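Local coordinates for proteolytically activated form of PPO4 Tyrosinase (Agaricus bisporus var. bisporus H97, PDB 4OUA), which oxidises phenols at a two-copper centre, hydroxylating monophenols to o-diphenols and turning these into the reactive o-quinones from which melanin pigments form, at residues W89-V94 with L347-P352; K13-I18 with I96-L101; T133-V138 with D374-I379. One frame throughout, in Å; residues are numbered along the deposited sequence.

Contact 1: W89-V94 with L347-P352; sequences WHRVYV and LNYSYP. With CU1 (copper (I) ion), chain C.
R91, on helix 86-109, reaches across to L347 and Y349 in a segment that carries the Y-x-Y tyrosine motif (Y349-S350-Y351) known from tyrosinases and related polyphenol oxidases. The helix is one of those in the tyrosinase core that hold the copper pair, and the contact is buried.

The apolar part is modest: a loose touch between CG of R91 and CD1 of L347, 4.4 Å apart.

The polar part works through a third residue. NE of R91 stands 3.0 Å from OH of Y349, close to the plane of the phenol ring, yet the angle is too poor for a hydrogen bond. The methylene CD of R91 lies beside the same hydroxyl, 3.4 Å from OH of Y349. Guanidinium and ring planes are 75° apart. The pair meets instead on D286: R91 NE makes a salt bridge to one carboxylate oxygen, and OH of Y349 and OH of Y351 both hydrogen-bond to the other. D286 thus supplies the countercharge, and NH1 of R91 is also hydrogen-bonded to the carbonyl of L341. A bend at chi3 (-71°) swings the guanidinium off the line of its otherwise extended chain to meet them.

Metal coordination belongs to the neighbouring residue. H90 sits beside R91 in sequence, but its side chain leaves the helix on a different side, toward a copper ion that H56 and H81 also bind, with a water 2.4 Å from the metal. A hydrogen bond from ND1 to the carbonyl of F86 fixes the rotation of the imidazole, and CE3 of W89 lies 3.3 Å above its centre, covering one face. With the ring held in this way, H90 NE2 meets the copper at 2.1 Å.

Contact 2: K13-I18 with I96-L101; sequences KNRLDI and IYEQIL
NH2 of R15 donates to OE1 of E98 over 3.1 Å, with an N-H...O angle of 161°, in a buried salt bridge that ties the N-terminal segment to helix 86-109. R15 directly follows strand 13-14, which pairs in parallel with strand 349-350. It is probably the arginine that accompanies the tyrosine motif in this family, and its guanidinium makes a cation-pi contact with Y349.

The two charged groups do not lie in one plane. OE1 is within the guanidinium plane of R15, at its edge, but the arginine comes to the carboxylate from above, 59° out of the carboxylate plane, and the planes are turned 71° against each other. A second bond from NE to OE2 would make the grip two-pronged at 3.3 Å, though the position of OE2 is less certain. That oxygen also accepts from the backbone N of Q128.

Both side chains run out nearly straight: E98 has CG opposite its own backbone N, and R15 is extended from CG to NE. They cross at a slant, with R15 CZ coming to 3.8 Å from E98 OE1.

Contact 3: T133-V138 with D374-I379; sequences TGFALV and DRRYGI
F135 and R376 meet face to face: the guanidinium lies flat on the phenyl ring, planes 17° apart, in a cation-pi stack between a loop and the last turn of helix 362-377. This is the closely packed part of the contact. CZ of R376 sits 3.6 Å from the ring centroid, displaced toward the CG and CD2 side of the ring. The terminal nitrogen NH2 comes over CD2 of F135 at 3.1 Å. The arginine runs out extended to NE and then turns at chi4 (86°), which lays its flat end nearly parallel to the ring. Further back, its CG touches F135 CD1 at 3.4 Å.

The packing continues next door, at Y377. Its ring presents an edge to the loop backbone, with CE1 3.3 Å from the carbonyl carbon of G134 and 3.6 Å from N of F135. G134, having no side chain, lets the backbone pass close to this edge. CB of F135 closes the same corner, 4.0 Å from CE1 of Y377.

The loose side is the solvent-facing NH1 end of R376, where the arginine is partly exposed and NH1 has a weak hydrogen bond to a Tris molecule, probably from the crystallisation liquor. At the guanidinium edge, by contrast, NH2 forms a salt bridge with OD2 of D132, while OD1 of the same carboxylate takes the hydroxyl of Y377. D132, just before segment 133-138 in the same loop, thereby sets both the arginine and the tyrosine in place. The whole is a classic parallel arginine-aromatic stack, with the cation covering a ring face while its edge pairs with a carboxylate.

How the contacts relate
Contacts 1 and 2 form one unit, their centres 8 Å apart. Both meet helix 86-109, which carries the copper ligand H90, and their other segments join as the parallel strands 13-14 and 349-350, where N of R15 and O of S350 are 2.8 Å apart in a probable hydrogen bond. The side chain of R15 is about 13 Å from a copper ion. Contact 3 lies farther out, its centre about 21 Å from that of contact 1 and about 22 Å from that of contact 2. It touches contact 2 through D17, whose OD2 is 4.0 Å from NH2 of R376, and G134 is about 11 Å from the side chain of H250, a ligand of the second copper.

Contact 1: W89-V94 with L347-P352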
loop_
_atom_site.group_PDB
_atom_site.type_symbol
_atom_site.label_atom_id
_atom_site.label_comp_id
_atom_site.label_asym_id
_atom_site.label_seq_id
_atom_site.Cartn_x
_atom_site.Cartn_y
_atom_site.Cartn_z
ATOM N N TRP A 89 8.419 6.192 4.437
ATOM C CA TRP A 89 8.834 5.691 3.130
ATOM C C TRP A 89 7.669 5.043 2.393
ATOM O O TRP A 89 7.559 5.153 1.172
ATOM C CB TRP A 89 9.982 4.689 3.261
ATOM C CG TRP A 89 10.482 4.196 1.930
ATOM C CD1 TRP A 89 11.524 4.702 1.208
ATOM C CD2 TRP A 89 9.950 3.109 1.161
ATOM N NE1 TRP A 89 11.677 3.995 0.038
ATOM C CE2 TRP A 89 10.724 3.012 -0.014
ATOM C CE3 TRP A 89 8.899 2.208 1.351
ATOM C CZ2 TRP A 89 10.479 2.051 -0.991
ATOM C CZ3 TRP A 89 8.658 1.253 0.380
ATOM C CH2 TRP A 89 9.444 1.184 -0.776
ATOM N N HIS A 90 6.804 4.368 3.141
ATOM C CA HIS A 90 5.674 3.668 2.545
ATOM C C HIS A 90 4.526 4.625 2.235
ATOM O O HIS A 90 3.726 4.372 1.331
ATOM C CB HIS A 90 5.204 2.538 3.463
ATOM C CG HIS A 90 6.141 1.370 3.504
ATOM N ND1 HIS A 90 7.348 1.404 4.170
ATOM C CD2 HIS A 90 6.056 0.139 2.945
ATOM C CE1 HIS A 90 7.961 0.244 4.025
ATOM N NE2 HIS A 90 7.200 -0.542 3.286
ATOM N N ARG A 91 4.455 5.726 2.976
ATOM C CA ARG A 91 3.444 6.746 2.719
ATOM C C ARG A 91 3.601 7.324 1.320
ATOM O O ARG A 91 2.624 7.480 0.585
ATOM C CB ARG A 91 3.521 7.866 3.757
ATOM C CG ARG A 91 2.868 9.163 3.307
ATOM C CD ARG A 91 2.470 10.025 4.490
ATOM N NE ARG A 91 1.331 9.459 5.207
ATOM C CZ ARG A 91 0.804 9.984 6.308
ATOM N NH1 ARG A 91 1.316 11.091 6.829
ATOM N NH2 ARG A 91 -0.234 9.399 6.891
ATOM N N VAL A 92 4.839 7.637 0.959
ATOM C CA VAL A 92 5.133 8.211 -0.345
ATOM C C VAL A 92 5.210 7.110 -1.406
ATOM O O VAL A 92 5.129 7.381 -2.605
ATOM C CB VAL A 92 6.447 9.021 -0.314
ATOM C CG1 VAL A 92 7.612 8.125 0.078
ATOM C CG2 VAL A 92 6.700 9.692 -1.655
ATOM N N TYR A 93 5.355 5.867 -0.954
ATOM C CA TYR A 93 5.366 4.719 -1.855
ATOM C C TYR A 93 3.987 4.507 -2.468
ATOM O O TYR A 93 3.855 4.290 -3.673
ATOM C CB TYR A 93 5.813 3.454 -1.120
ATOM C CG TYR A 93 6.030 2.257 -2.023
ATOM C CD1 TYR A 93 6.269 2.418 -3.383
ATOM C CD2 TYR A 93 5.986 0.964 -1.516
ATOM C CE1 TYR A 93 6.464 1.325 -4.209
ATOM C CE2 TYR A 93 6.180 -0.134 -2.333
ATOM C CZ TYR A 93 6.420 0.052 -3.679
ATOM O OH TYR A 93 6.614 -1.040 -4.495
ATOM N N VAL A 94 2.957 4.564 -1.631
ATOM C CA VAL A 94 1.585 4.455 -2.106
ATOM C C VAL A 94 1.224 5.670 -2.960
ATOM O O VAL A 94 0.368 5.593 -3.841
ATOM C CB VAL A 94 0.588 4.335 -0.934
ATOM C CG1 VAL A 94 -0.832 4.176 -1.454
ATOM C CG2 VAL A 94 0.964 3.169 -0.035
ATOM N N LEU A 347 -0.086 15.526 -0.838
ATOM C CA LEU A 347 -0.182 14.468 -1.834
ATOM C C LEU A 347 -1.625 14.298 -2.294
ATOM O O LEU A 347 -1.983 13.282 -2.887
ATOM C CB LEU A 347 0.367 13.158 -1.269
ATOM C CG LEU A 347 1.854 13.200 -0.909
ATOM C CD1 LEU A 347 2.237 12.028 -0.020
ATOM C CD2 LEU A 347 2.707 13.221 -2.170
ATOM N N ASN A 348 -2.444 15.304 -2.007
ATOM C CA ASN A 348 -3.822 15.358 -2.483
ATOM C C ASN A 348 -4.683 14.171 -2.067
ATOM O O ASN A 348 -5.490 13.678 -2.856
ATOM C CB ASN A 348 -3.840 15.484 -4.008
ATOM C CG ASN A 348 -4.022 16.915 -4.471
ATOM O OD1 ASN A 348 -3.990 17.846 -3.666
ATOM N ND2 ASN A 348 -4.222 17.098 -5.771
ATOM N N TYR A 349 -4.523 13.714 -0.830
ATOM C CA TYR A 349 -5.369 12.639 -0.331
ATOM C C TYR A 349 -5.660 12.781 1.158
ATOM O O TYR A 349 -5.061 13.606 1.847
ATOM C CB TYR A 349 -4.730 11.275 -0.617
ATOM C CG TYR A 349 -3.606 10.886 0.319
ATOM C CD1 TYR A 349 -3.854 10.121 1.450
ATOM C CD2 TYR A 349 -2.296 11.265 0.060
ATOM C CE1 TYR A 349 -2.833 9.756 2.306
ATOM C CE2 TYR A 349 -1.267 10.904 0.909
ATOM C CZ TYR A 349 -1.542 10.149 2.029
ATOM O OH TYR A 349 -0.521 9.785 2.878
ATOM N N SER A 350 -6.595 11.970 1.637
ATOM C CA SER A 350 -6.984 11.965 3.040
ATOM C C SER A 350 -7.904 10.781 3.305
ATOM O O SER A 350 -8.180 9.990 2.403
ATOM C CB SER A 350 -7.672 13.276 3.422
ATOM O OG SER A 350 -8.087 13.257 4.777
ATOM N N TYR A 351 -8.383 10.661 4.539
ATOM C CA TYR A 351 -9.245 9.541 4.900
ATOM C C TYR A 351 -10.573 10.028 5.461
ATOM O O TYR A 351 -10.631 11.063 6.125
ATOM C CB TYR A 351 -8.536 8.627 5.901
ATOM C CG TYR A 351 -7.236 8.073 5.368
ATOM C CD1 TYR A 351 -7.214 6.912 4.608
ATOM C CD2 TYR A 351 -6.032 8.721 5.606
ATOM C CE1 TYR A 351 -6.030 6.407 4.107
ATOM C CE2 TYR A 351 -4.841 8.223 5.110
ATOM C CZ TYR A 351 -4.847 7.065 4.362
ATOM O OH TYR A 351 -3.665 6.564 3.866
ATOM N N PRO A 352 -11.648 9.277 5.187
ATOM C CA PRO A 352 -13.016 9.632 5.575
ATOM C C PRO A 352 -13.226 9.655 7.088
ATOM O O PRO A 352 -14.267 10.123 7.552
ATOM C CB PRO A 352 -13.863 8.532 4.924
ATOM C CG PRO A 352 -12.930 7.392 4.740
ATOM C CD PRO A 352 -11.594 8.000 4.455
HETATM CU CU CU1 C . 7.738 -2.453 2.657
HETATM O O HOH W 1 6.515 -4.353 3.508
#

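Contact 2: K13-I18 with I96-L101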
loop_
_atom_site.group_PDB
_atom_site.type_symbol
_atom_site.label_atom_id
_atom_site.label_comp_id
_atom_site.label_asym_id
_atom_site.label_seq_id
_atom_site.Cartn_x
_atom_site.Cartn_y
_atom_site.Cartn_z
ATOM N N LYS A 13 -8.809 14.465 -2.169
ATOM C CA LYS A 13 -9.919 13.520 -2.109
ATOM C C LYS A 13 -9.616 12.382 -1.140
ATOM O O LYS A 13 -8.461 12.144 -0.787
ATOM C CB LYS A 13 -10.227 12.962 -3.499
ATOM C CG LYS A 13 -10.795 13.987 -4.464
ATOM C CD LYS A 13 -12.040 14.646 -3.893
ATOM C CE LYS A 13 -12.650 15.624 -4.884
ATOM N NZ LYS A 13 -11.665 16.652 -5.327
ATOM N N ASN A 14 -10.660 11.680 -0.714
ATOM C CA ASN A 14 -10.506 10.610 0.262
ATOM C C ASN A 14 -10.219 9.251 -0.360
ATOM O O ASN A 14 -10.753 8.906 -1.414
ATOM C CB ASN A 14 -11.759 10.503 1.134
ATOM C CG ASN A 14 -11.833 11.591 2.181
ATOM O OD1 ASN A 14 -10.820 12.188 2.543
ATOM N ND2 ASN A 14 -13.036 11.850 2.681
ATOM N N ARG A 15 -9.362 8.487 0.307
ATOM C CA ARG A 15 -9.189 7.081 -0.009
ATOM C C ARG A 15 -10.299 6.308 0.690
ATOM O O ARG A 15 -10.345 6.251 1.917
ATOM C CB ARG A 15 -7.813 6.587 0.431
ATOM C CG ARG A 15 -6.660 7.310 -0.244
ATOM C CD ARG A 15 -5.318 6.840 0.290
ATOM N NE ARG A 15 -4.206 7.437 -0.442
ATOM C CZ ARG A 15 -2.928 7.267 -0.124
ATOM N NH1 ARG A 15 -2.599 6.520 0.920
ATOM N NH2 ARG A 15 -1.980 7.848 -0.846
ATOM N N LEU A 16 -11.204 5.733 -0.093
ATOM C CA LEU A 16 -12.385 5.090 0.467
ATOM C C LEU A 16 -12.081 3.709 1.036
ATOM O O LEU A 16 -11.101 3.069 0.658
ATOM C CB LEU A 16 -13.480 4.978 -0.594
ATOM C CG LEU A 16 -13.928 6.284 -1.251
ATOM C CD1 LEU A 16 -15.080 6.029 -2.209
ATOM C CD2 LEU A 16 -14.315 7.307 -0.199
ATOM N N ASP A 17 -12.927 3.267 1.961
ATOM C CA ASP A 17 -12.888 1.897 2.447
ATOM C C ASP A 17 -13.286 0.970 1.305
ATOM O O ASP A 17 -14.296 1.201 0.640
ATOM C CB ASP A 17 -13.824 1.721 3.646
ATOM C CG ASP A 17 -13.698 0.355 4.294
ATOM O OD1 ASP A 17 -14.140 -0.642 3.684
ATOM O OD2 ASP A 17 -13.167 0.282 5.422
ATOM N N ILE A 18 -12.492 -0.073 1.076
ATOM C CA ILE A 18 -12.715 -0.974 -0.052
ATOM C C ILE A 18 -14.127 -1.562 -0.051
ATOM O O ILE A 18 -14.667 -1.894 -1.105
ATOM C CB ILE A 18 -11.686 -2.125 -0.062
ATOM C CG1 ILE A 18 -11.720 -2.864 -1.402
ATOM C CG2 ILE A 18 -11.936 -3.081 1.093
ATOM C CD1 ILE A 18 -11.444 -1.979 -2.596
ATOM N N ILE A 96 3.157 7.379 -5.163
ATOM C CA ILE A 96 3.600 7.237 -6.543
ATOM C C ILE A 96 2.709 6.237 -7.267
ATOM O O ILE A 96 2.374 6.423 -8.436
ATOM C CB ILE A 96 5.071 6.787 -6.637
ATOM C CG1 ILE A 96 5.533 6.794 -8.096
ATOM C CG2 ILE A 96 5.260 5.410 -6.018
ATOM C CD1 ILE A 96 5.393 8.143 -8.769
ATOM N N TYR A 97 2.317 5.183 -6.557
ATOM C CA TYR A 97 1.421 4.177 -7.112
ATOM C C TYR A 97 0.059 4.779 -7.431
ATOM O O TYR A 97 -0.448 4.637 -8.542
ATOM C CB TYR A 97 1.256 3.007 -6.144
ATOM C CG TYR A 97 0.418 1.878 -6.692
ATOM C CD1 TYR A 97 0.981 0.899 -7.499
ATOM C CD2 TYR A 97 -0.938 1.787 -6.401
ATOM C CE1 TYR A 97 0.219 -0.139 -8.002
ATOM C CE2 TYR A 97 -1.708 0.754 -6.900
ATOM C CZ TYR A 97 -1.125 -0.207 -7.697
ATOM O OH TYR A 97 -1.892 -1.235 -8.194
ATOM N N GLU A 98 -0.524 5.444 -6.439
ATOM C CA GLU A 98 -1.802 6.125 -6.601
ATOM C C GLU A 98 -1.735 7.152 -7.727
ATOM O O GLU A 98 -2.690 7.319 -8.486
ATOM C CB GLU A 98 -2.210 6.803 -5.292
ATOM C CG GLU A 98 -3.547 7.514 -5.346
ATOM C CD GLU A 98 -3.863 8.253 -4.060
ATOM O OE1 GLU A 98 -2.985 8.992 -3.563
ATOM O OE2 GLU A 98 -4.988 8.091 -3.543
ATOM N N GLN A 99 -0.597 7.834 -7.826
ATOM C CA GLN A 99 -0.368 8.811 -8.885
ATOM C C GLN A 99 -0.397 8.150 -10.261
ATOM O O GLN A 99 -1.203 8.514 -11.120
ATOM C CB GLN A 99 0.971 9.522 -8.671
ATOM C CG GLN A 99 1.405 10.410 -9.827
ATOM C CD GLN A 99 2.817 10.937 -9.654
ATOM O OE1 GLN A 99 3.280 11.144 -8.533
ATOM N NE2 GLN A 99 3.510 11.146 -10.767
ATOM N N ILE A 100 0.487 7.179 -10.460
ATOM C CA ILE A 100 0.572 6.457 -11.722
ATOM C C ILE A 100 -0.739 5.756 -12.053
ATOM O O ILE A 100 -1.152 5.709 -13.212
ATOM C CB ILE A 100 1.704 5.417 -11.697
ATOM C CG1 ILE A 100 3.061 6.113 -11.591
ATOM C CG2 ILE A 100 1.648 4.539 -12.936
ATOM C CD1 ILE A 100 3.335 7.089 -12.717
ATOM N N LEU A 101 -1.391 5.219 -11.026
ATOM C CA LEU A 101 -2.637 4.487 -11.213
ATOM C C LEU A 101 -3.764 5.404 -11.678
ATOM O O LEU A 101 -4.631 4.991 -12.447
ATOM C CB LEU A 101 -3.038 3.775 -9.921
ATOM C CG LEU A 101 -4.207 2.797 -10.048
ATOM C CD1 LEU A 101 -3.903 1.738 -11.096
ATOM C CD2 LEU A 101 -4.503 2.153 -8.708
#

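Contact 3: T133-V138 with D374-I379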
loop_
_atom_site.group_PDB
_atom_site.type_symbol
_atom_site.label_atom_id
_atom_site.label_comp_id
_atom_site.label_asym_id
_atom_site.label_seq_id
_atom_site.Cartn_x
_atom_site.Cartn_y
_atom_site.Cartn_z
ATOM N N THR A 133 -8.261 -3.921 7.803
ATOM C CA THR A 133 -8.020 -5.256 8.340
ATOM C C THR A 133 -8.381 -5.366 9.820
ATOM O O THR A 133 -8.700 -6.451 10.310
ATOM C CB THR A 133 -6.548 -5.666 8.156
ATOM O OG1 THR A 133 -5.708 -4.798 8.925
ATOM C CG2 THR A 133 -6.152 -5.573 6.690
ATOM N N GLY A 134 -8.334 -4.241 10.526
ATOM C CA GLY A 134 -8.612 -4.221 11.950
ATOM C C GLY A 134 -10.091 -4.298 12.285
ATOM O O GLY A 134 -10.463 -4.655 13.404
ATOM N N PHE A 135 -10.939 -3.962 11.318
ATOM C CA PHE A 135 -12.381 -3.984 11.530
ATOM C C PHE A 135 -13.055 -5.060 10.685
ATOM O O PHE A 135 -14.064 -5.639 11.090
ATOM C CB PHE A 135 -12.992 -2.616 11.219
ATOM C CG PHE A 135 -14.483 -2.571 11.376
ATOM C CD1 PHE A 135 -15.054 -2.311 12.609
ATOM C CD2 PHE A 135 -15.314 -2.796 10.293
ATOM C CE1 PHE A 135 -16.428 -2.274 12.759
ATOM C CE2 PHE A 135 -16.687 -2.762 10.435
ATOM C CZ PHE A 135 -17.245 -2.500 11.670
ATOM N N ALA A 136 -12.498 -5.318 9.508
ATOM C CA ALA A 136 -13.036 -6.340 8.616
ATOM C C ALA A 136 -11.908 -7.078 7.906
ATOM O O ALA A 136 -11.575 -6.768 6.763
ATOM C CB ALA A 136 -13.989 -5.721 7.607
ATOM N N LEU A 137 -11.324 -8.054 8.595
ATOM C CA LEU A 137 -10.178 -8.785 8.073
ATOM C C LEU A 137 -10.529 -9.523 6.785
ATOM O O LEU A 137 -9.759 -9.514 5.828
ATOM C CB LEU A 137 -9.648 -9.766 9.121
ATOM C CG LEU A 137 -8.343 -10.488 8.783
ATOM C CD1 LEU A 137 -7.266 -9.498 8.361
ATOM C CD2 LEU A 137 -7.874 -11.309 9.972
ATOM N N VAL A 138 -11.697 -10.156 6.760
ATOM C CA VAL A 138 -12.157 -10.829 5.552
ATOM C C VAL A 138 -12.666 -9.797 4.552
ATOM O O VAL A 138 -13.730 -9.210 4.746
ATOM C CB VAL A 138 -13.270 -11.849 5.854
ATOM C CG1 VAL A 138 -13.676 -12.574 4.584
ATOM C CG2 VAL A 138 -12.808 -12.840 6.908
ATOM N N ASP A 374 -11.709 3.741 19.674
ATOM C CA ASP A 374 -12.331 2.987 20.759
ATOM C C ASP A 374 -13.578 2.235 20.304
ATOM O O ASP A 374 -13.763 1.063 20.625
ATOM C CB ASP A 374 -12.702 3.919 21.914
ATOM C CG ASP A 374 -11.495 4.411 22.677
ATOM O OD1 ASP A 374 -10.549 3.618 22.865
ATOM O OD2 ASP A 374 -11.497 5.590 23.092
ATOM N N ARG A 375 -14.428 2.925 19.555
ATOM C CA ARG A 375 -15.708 2.379 19.127
ATOM C C ARG A 375 -15.556 1.350 18.008
ATOM O O ARG A 375 -16.418 0.490 17.826
ATOM C CB ARG A 375 -16.629 3.517 18.679
ATOM C CG ARG A 375 -17.876 3.077 17.934
ATOM C CD ARG A 375 -18.804 4.254 17.695
ATOM N NE ARG A 375 -18.085 5.424 17.202
ATOM C CZ ARG A 375 -17.883 6.531 17.909
ATOM N NH1 ARG A 375 -18.359 6.629 19.142
ATOM N NH2 ARG A 375 -17.215 7.547 17.379
ATOM N N ARG A 376 -14.454 1.430 17.269
ATOM C CA ARG A 376 -14.266 0.571 16.105
ATOM C C ARG A 376 -13.337 -0.610 16.378
ATOM O O ARG A 376 -13.576 -1.716 15.893
ATOM C CB ARG A 376 -13.732 1.391 14.928
ATOM C CG ARG A 376 -13.660 0.627 13.614
ATOM C CD ARG A 376 -13.388 1.569 12.452
ATOM N NE ARG A 376 -13.389 0.882 11.163
ATOM C CZ ARG A 376 -14.479 0.651 10.438
ATOM N NH1 ARG A 376 -15.667 1.044 10.879
ATOM N NH2 ARG A 376 -14.386 0.022 9.274
ATOM N N TYR A 377 -12.280 -0.381 17.151
ATOM C CA TYR A 377 -11.293 -1.427 17.403
ATOM C C TYR A 377 -11.213 -1.809 18.878
ATOM O O TYR A 377 -10.337 -2.574 19.282
ATOM C CB TYR A 377 -9.913 -0.987 16.911
ATOM C CG TYR A 377 -9.898 -0.540 15.468
ATOM C CD1 TYR A 377 -9.901 -1.466 14.434
ATOM C CD2 TYR A 377 -9.877 0.809 15.140
ATOM C CE1 TYR A 377 -9.888 -1.062 13.114
ATOM C CE2 TYR A 377 -9.864 1.222 13.824
ATOM C CZ TYR A 377 -9.869 0.284 12.815
ATOM O OH TYR A 377 -9.857 0.691 11.502
ATOM N N GLY A 378 -12.130 -1.278 19.679
ATOM C CA GLY A 378 -12.145 -1.567 21.100
ATOM C C GLY A 378 -13.388 -2.309 21.552
ATOM O O GLY A 378 -13.667 -2.381 22.747
ATOM N N ILE A 379 -14.135 -2.861 20.600
ATOM C CA ILE A 379 -15.352 -3.598 20.926
ATOM C C ILE A 379 -15.328 -5.006 20.331
ATOM O O ILE A 379 -14.357 -5.393 19.680
ATOM C CB ILE A 379 -16.613 -2.853 20.438
ATOM C CG1 ILE A 379 -16.645 -2.781 18.911
ATOM C CG2 ILE A 379 -16.671 -1.457 21.038
ATOM C CD1 ILE A 379 -17.893 -2.121 18.365
#